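Local coordinates for protein fructose-bisphosphate aldolase class I (Thermoproteus tenax, PDB 1W8S) that is a class I aldolase of the DeoC/LacD family, built as a TIM barrel, with its ligand pocket at the C-terminal ends of the barrel strands, at residues G105-S117 / L139-V152. The protein carries 2 engineered substitutions. Numbering follows the deposited sequence.
Sequences GASAVGYTIYPGS and LPLVVESFPRGGKV. Engineered in segment 139-152: Glu144 (natural residue Trp), Phe146 (natural residue Tyr). With FBP (1,6-di-O-phosphono-beta-D-fructofuranose), chain O.
Leu139 opens the contact by laying its CD2 methyl against Val109 CG1 at 3.8 Å, the two side chains crossing at about a right angle. From Pro140 the chain pairs in parallel with 108-113, and the ladder starts where Pro140 O accepts the N-H of Val109. On the outer face Leu141 CD1 touches Val109 CG2 at 4.0 Å. Val142 gives its N-H to Val109 O and takes that of Tyr111 on its own O. Farther along, Val143 holds CG1 anti to its backbone N (chi1 171°), where it meets Ile113 CD1 at 3.7 Å. At the engineered Glu144 one rung differs: its N-H meets Tyr111 O from above the carbonyl plane, 37° out of it. The Glu144 side chain, on the inner face, extends across Thr112, and OG1 of Thr112 probably donates to its OE2, an atom whose place is less sure; Glu144 O accepts Ile113 N. Ser145 OG, bonded to Ala164 O, also touches Ile113 CD1. Phe146, likewise engineered, ends the ladder with its N-H on Ile113 O, brings CD2 near Thr112 CG2 and turns its ring edge to O2 of the bound FBP. Phe146 O lies at the edge of the Tyr114 ring, in its plane, 3.2 Å from Tyr114 CD1. Pro147 CG packs on Pro115 CG, and Arg148 N bonds to Pro115 O. The Arg148 side chain then runs alongside Tyr114, guanidinium and ring planes 31° apart; NH2 makes a weak bond to FBP O6P at 2.8 Å, while NE is paired with Glu155. Beyond it, Gly150 CA closes on Gly116 O at 3.3 Å. Together the strands form a beta-alpha-beta unit of the TIM barrel through helix 120-137, which packs on Tyr111 and Ile113; strand 75-81 flanks 108-113, strand 175-179 flanks 141-145, and helix 158-171 covers Pro115 and Pro147.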
loop_
_atom_site.group_PDB
_atom_site.type_symbol
_atom_site.label_atom_id
_atom_site.label_comp_id
_atom_site.label_asym_id
_atom_site.label_seq_id
_atom_site.Cartn_x
_atom_site.Cartn_y
_atom_site.Cartn_z
ATOM N N GLY E 105 -1.496 29.362 7.237
ATOM C CA GLY E 105 -2.461 30.370 7.605
ATOM C C GLY E 105 -3.898 30.008 7.314
ATOM O O GLY E 105 -4.771 30.872 7.332
ATOM N N ALA E 106 -4.147 28.739 7.066
ATOM C CA ALA E 106 -5.496 28.246 6.786
ATOM C C ALA E 106 -6.403 28.415 7.985
ATOM O O ALA E 106 -5.968 28.221 9.103
ATOM C CB ALA E 106 -5.444 26.775 6.393
ATOM N N SER E 107 -7.664 28.781 7.732
ATOM C CA SER E 107 -8.743 28.767 8.726
ATOM C C SER E 107 -9.657 27.564 8.587
ATOM O O SER E 107 -10.514 27.324 9.438
ATOM C CB SER E 107 -9.634 29.998 8.562
ATOM O OG SER E 107 -8.927 31.150 8.902
ATOM N N ALA E 108 -9.527 26.856 7.482
ATOM C CA ALA E 108 -10.162 25.556 7.285
ATOM C C ALA E 108 -9.367 24.758 6.260
ATOM O O ALA E 108 -8.459 25.287 5.581
ATOM C CB ALA E 108 -11.577 25.732 6.810
ATOM N N VAL E 109 -9.708 23.483 6.155
ATOM C CA VAL E 109 -9.139 22.602 5.146
ATOM C C VAL E 109 -10.234 21.984 4.315
ATOM O O VAL E 109 -11.368 21.763 4.784
ATOM C CB VAL E 109 -8.221 21.496 5.721
ATOM C CG1 VAL E 109 -6.924 22.108 6.271
ATOM C CG2 VAL E 109 -8.929 20.665 6.772
ATOM N N GLY E 110 -9.886 21.711 3.074
ATOM C CA GLY E 110 -10.770 21.068 2.119
ATOM C C GLY E 110 -10.198 19.783 1.593
ATOM O O GLY E 110 -8.997 19.620 1.425
ATOM N N TYR E 111 -11.077 18.843 1.308
ATOM C CA TYR E 111 -10.687 17.537 0.790
ATOM C C TYR E 111 -11.773 16.988 -0.145
ATOM O O TYR E 111 -12.946 16.890 0.238
ATOM C CB TYR E 111 -10.403 16.534 1.918
ATOM C CG TYR E 111 -9.741 15.248 1.469
ATOM C CD1 TYR E 111 -8.370 15.163 1.355
ATOM C CD2 TYR E 111 -10.497 14.082 1.181
ATOM C CE1 TYR E 111 -7.746 13.965 0.975
ATOM C CE2 TYR E 111 -9.899 12.919 0.784
ATOM C CZ TYR E 111 -8.525 12.856 0.658
ATOM O OH TYR E 111 -7.951 11.674 0.280
ATOM N N THR E 112 -11.374 16.671 -1.364
ATOM C CA THR E 112 -12.285 16.078 -2.352
ATOM C C THR E 112 -12.424 14.582 -2.211
ATOM O O THR E 112 -11.422 13.855 -2.044
ATOM C CB THR E 112 -11.818 16.440 -3.768
ATOM O OG1 THR E 112 -11.907 17.857 -3.927
ATOM C CG2 THR E 112 -12.780 15.897 -4.806
ATOM N N ILE E 113 -13.674 14.104 -2.268
ATOM C CA ILE E 113 -13.921 12.679 -2.362
ATOM C C ILE E 113 -14.744 12.407 -3.612
ATOM O O ILE E 113 -15.529 13.266 -4.036
ATOM C CB ILE E 113 -14.607 12.113 -1.122
ATOM C CG1 ILE E 113 -15.969 12.810 -0.861
ATOM C CG2 ILE E 113 -13.707 12.215 0.092
ATOM C CD1 ILE E 113 -16.804 12.153 0.204
ATOM N N TYR E 114 -14.528 11.226 -4.203
ATOM C CA TYR E 114 -15.288 10.755 -5.373
ATOM C C TYR E 114 -15.988 9.426 -5.042
ATOM O O TYR E 114 -15.534 8.344 -5.430
ATOM C CB TYR E 114 -14.399 10.560 -6.601
ATOM C CG TYR E 114 -13.595 11.770 -6.989
ATOM C CD1 TYR E 114 -14.199 12.938 -7.370
ATOM C CD2 TYR E 114 -12.192 11.734 -6.981
ATOM C CE1 TYR E 114 -13.430 14.064 -7.729
ATOM C CE2 TYR E 114 -11.429 12.864 -7.327
ATOM C CZ TYR E 114 -12.054 14.006 -7.697
ATOM O OH TYR E 114 -11.304 15.097 -8.064
ATOM N N PRO E 115 -17.087 9.505 -4.312
ATOM C CA PRO E 115 -17.905 8.321 -4.050
ATOM C C PRO E 115 -18.250 7.598 -5.325
ATOM O O PRO E 115 -18.514 8.229 -6.361
ATOM C CB PRO E 115 -19.138 8.890 -3.368
ATOM C CG PRO E 115 -18.693 10.139 -2.758
ATOM C CD PRO E 115 -17.631 10.688 -3.666
ATOM N N GLY E 116 -18.205 6.283 -5.264
ATOM C CA GLY E 116 -18.420 5.425 -6.422
ATOM C C GLY E 116 -17.137 5.005 -7.129
ATOM O O GLY E 116 -17.101 3.966 -7.779
ATOM N N SER E 117 -16.081 5.808 -7.020
ATOM C CA SER E 117 -14.839 5.500 -7.714
ATOM C C SER E 117 -14.317 4.129 -7.285
ATOM O O SER E 117 -14.509 3.715 -6.140
ATOM C CB SER E 117 -13.774 6.553 -7.439
ATOM O OG SER E 117 -12.560 6.169 -8.026
ATOM N N LEU E 139 -9.323 22.948 13.073
ATOM C CA LEU E 139 -9.565 23.541 11.755
ATOM C C LEU E 139 -10.784 22.842 11.161
ATOM O O LEU E 139 -10.746 21.623 11.022
ATOM C CB LEU E 139 -8.356 23.287 10.853
ATOM C CG LEU E 139 -7.682 24.488 10.211
ATOM C CD1 LEU E 139 -7.448 25.584 11.211
ATOM C CD2 LEU E 139 -6.407 24.089 9.522
ATOM N N PRO E 140 -11.861 23.566 10.815
ATOM C CA PRO E 140 -13.008 22.941 10.148
ATOM C C PRO E 140 -12.635 22.216 8.865
ATOM O O PRO E 140 -11.798 22.691 8.148
ATOM C CB PRO E 140 -13.917 24.124 9.831
ATOM C CG PRO E 140 -13.534 25.158 10.833
ATOM C CD PRO E 140 -12.073 25.008 11.029
ATOM N N LEU E 141 -13.260 21.061 8.625
ATOM C CA LEU E 141 -13.093 20.271 7.427
ATOM C C LEU E 141 -14.246 20.485 6.481
ATOM O O LEU E 141 -15.401 20.253 6.854
ATOM C CB LEU E 141 -13.022 18.799 7.818
ATOM C CG LEU E 141 -12.998 17.769 6.706
ATOM C CD1 LEU E 141 -11.749 17.933 5.882
ATOM C CD2 LEU E 141 -13.144 16.368 7.333
ATOM N N VAL E 142 -13.925 20.925 5.267
ATOM C CA VAL E 142 -14.894 21.049 4.177
ATOM C C VAL E 142 -14.674 19.863 3.260
ATOM O O VAL E 142 -13.574 19.715 2.691
ATOM C CB VAL E 142 -14.722 22.365 3.372
ATOM C CG1 VAL E 142 -15.896 22.512 2.327
ATOM C CG2 VAL E 142 -14.609 23.546 4.283
ATOM N N VAL E 143 -15.677 18.995 3.153
ATOM C CA VAL E 143 -15.592 17.861 2.263
ATOM C C VAL E 143 -16.303 18.272 0.985
ATOM O O VAL E 143 -17.481 18.672 1.008
ATOM C CB VAL E 143 -16.259 16.624 2.829
ATOM C CG1 VAL E 143 -16.353 15.470 1.769
ATOM C CG2 VAL E 143 -15.566 16.182 4.131
ATOM N N GLU E 144 -15.571 18.141 -0.106
ATOM C CA GLU E 144 -16.031 18.409 -1.467
ATOM C C GLU E 144 -16.426 17.048 -2.021
ATOM O O GLU E 144 -15.578 16.223 -2.302
ATOM C CB GLU E 144 -14.884 19.104 -2.237
ATOM C CG GLU E 144 -14.140 20.080 -1.303
ATOM C CD GLU E 144 -12.891 20.764 -1.866
ATOM O OE1 GLU E 144 -12.765 22.033 -1.750
ATOM O OE2 GLU E 144 -11.989 20.018 -2.347
ATOM N N SER E 145 -17.731 16.792 -2.077
ATOM C CA SER E 145 -18.259 15.458 -2.341
ATOM C C SER E 145 -18.839 15.410 -3.738
ATOM O O SER E 145 -19.938 15.977 -3.991
ATOM C CB SER E 145 -19.348 15.143 -1.321
ATOM O OG SER E 145 -19.737 13.769 -1.372
ATOM N N PHE E 146 -18.116 14.732 -4.624
ATOM C CA PHE E 146 -18.408 14.686 -6.067
ATOM C C PHE E 146 -18.379 13.258 -6.542
ATOM O O PHE E 146 -17.349 12.786 -7.049
ATOM C CB PHE E 146 -17.361 15.455 -6.870
ATOM C CG PHE E 146 -17.297 16.926 -6.576
ATOM C CD1 PHE E 146 -18.442 17.709 -6.543
ATOM C CD2 PHE E 146 -16.068 17.537 -6.338
ATOM C CE1 PHE E 146 -18.378 19.070 -6.295
ATOM C CE2 PHE E 146 -15.989 18.887 -6.074
ATOM C CZ PHE E 146 -17.164 19.671 -6.055
ATOM N N PRO E 147 -19.491 12.542 -6.388
ATOM C CA PRO E 147 -19.583 11.176 -6.909
ATOM C C PRO E 147 -19.213 11.108 -8.355
ATOM O O PRO E 147 -19.634 11.933 -9.160
ATOM C CB PRO E 147 -21.069 10.804 -6.682
ATOM C CG PRO E 147 -21.478 11.641 -5.507
ATOM C CD PRO E 147 -20.707 12.917 -5.644
ATOM N N ARG E 148 -18.385 10.126 -8.687
ATOM C CA ARG E 148 -17.795 10.017 -9.999
ATOM C C ARG E 148 -17.141 8.668 -10.077
ATOM O O ARG E 148 -16.429 8.285 -9.152
ATOM C CB ARG E 148 -16.717 11.089 -10.186
ATOM C CG ARG E 148 -16.213 11.250 -11.578
ATOM C CD ARG E 148 -15.326 12.459 -11.734
ATOM N NE ARG E 148 -16.097 13.688 -11.533
ATOM C CZ ARG E 148 -15.568 14.869 -11.224
ATOM N NH1 ARG E 148 -14.265 14.994 -11.030
ATOM N NH2 ARG E 148 -16.363 15.931 -11.063
ATOM N N GLY E 149 -17.311 7.998 -11.216
ATOM C CA GLY E 149 -16.831 6.631 -11.420
ATOM C C GLY E 149 -17.900 5.673 -10.957
ATOM O O GLY E 149 -18.999 6.097 -10.589
ATOM N N GLY E 150 -17.600 4.383 -11.015
ATOM C CA GLY E 150 -18.566 3.361 -10.666
ATOM C C GLY E 150 -19.858 3.475 -11.454
ATOM O O GLY E 150 -19.850 3.592 -12.683
ATOM N N LYS E 151 -20.979 3.436 -10.747
ATOM C CA LYS E 151 -22.285 3.486 -11.383
ATOM C C LYS E 151 -22.718 4.920 -11.720
ATOM O O LYS E 151 -23.811 5.113 -12.240
ATOM C CB LYS E 151 -23.359 2.896 -10.469
ATOM C CG LYS E 151 -23.138 1.472 -9.981
ATOM C CD LYS E 151 -24.273 1.116 -8.993
ATOM C CE LYS E 151 -24.222 -0.355 -8.569
ATOM N NZ LYS E 151 -23.055 -0.678 -7.725
ATOM N N VAL E 152 -21.910 5.920 -11.411
ATOM C CA VAL E 152 -22.360 7.317 -11.552
ATOM C C VAL E 152 -22.387 7.653 -13.062
ATOM O O VAL E 152 -21.367 7.569 -13.730
ATOM C CB VAL E 152 -21.451 8.299 -10.795
ATOM C CG1 VAL E 152 -21.870 9.722 -11.013
ATOM C CG2 VAL E 152 -21.468 7.981 -9.322
HETATM P P1 FBP O . -16.086 26.349 -10.111
HETATM O O1P FBP O . -15.195 26.921 -11.143
HETATM O O2P FBP O . -17.186 27.313 -9.574
HETATM O O3P FBP O . -16.804 25.072 -10.560
HETATM O O1 FBP O . -15.154 25.992 -8.868
HETATM C C1 FBP O . -15.667 25.308 -7.745
HETATM C C2 FBP O . -15.067 23.895 -7.700
HETATM O O2 FBP O . -15.640 23.152 -6.601
HETATM C C3 FBP O . -13.537 23.869 -7.583
HETATM O O3 FBP O . -13.033 24.106 -6.278
HETATM C C4 FBP O . -13.237 22.464 -8.102
HETATM O O4 FBP O . -11.923 22.271 -8.596
HETATM C C5 FBP O . -14.240 22.345 -9.241
HETATM O O5 FBP O . -15.370 23.160 -8.887
HETATM C C6 FBP O . -14.641 20.890 -9.451
HETATM O O6 FBP O . -15.647 20.830 -10.447
HETATM P P2 FBP O . -15.461 19.914 -11.768
HETATM O O4P FBP O . -16.100 20.673 -12.907
HETATM O O5P FBP O . -13.978 19.598 -11.970
HETATM O O6P FBP O . -16.306 18.632 -11.656
#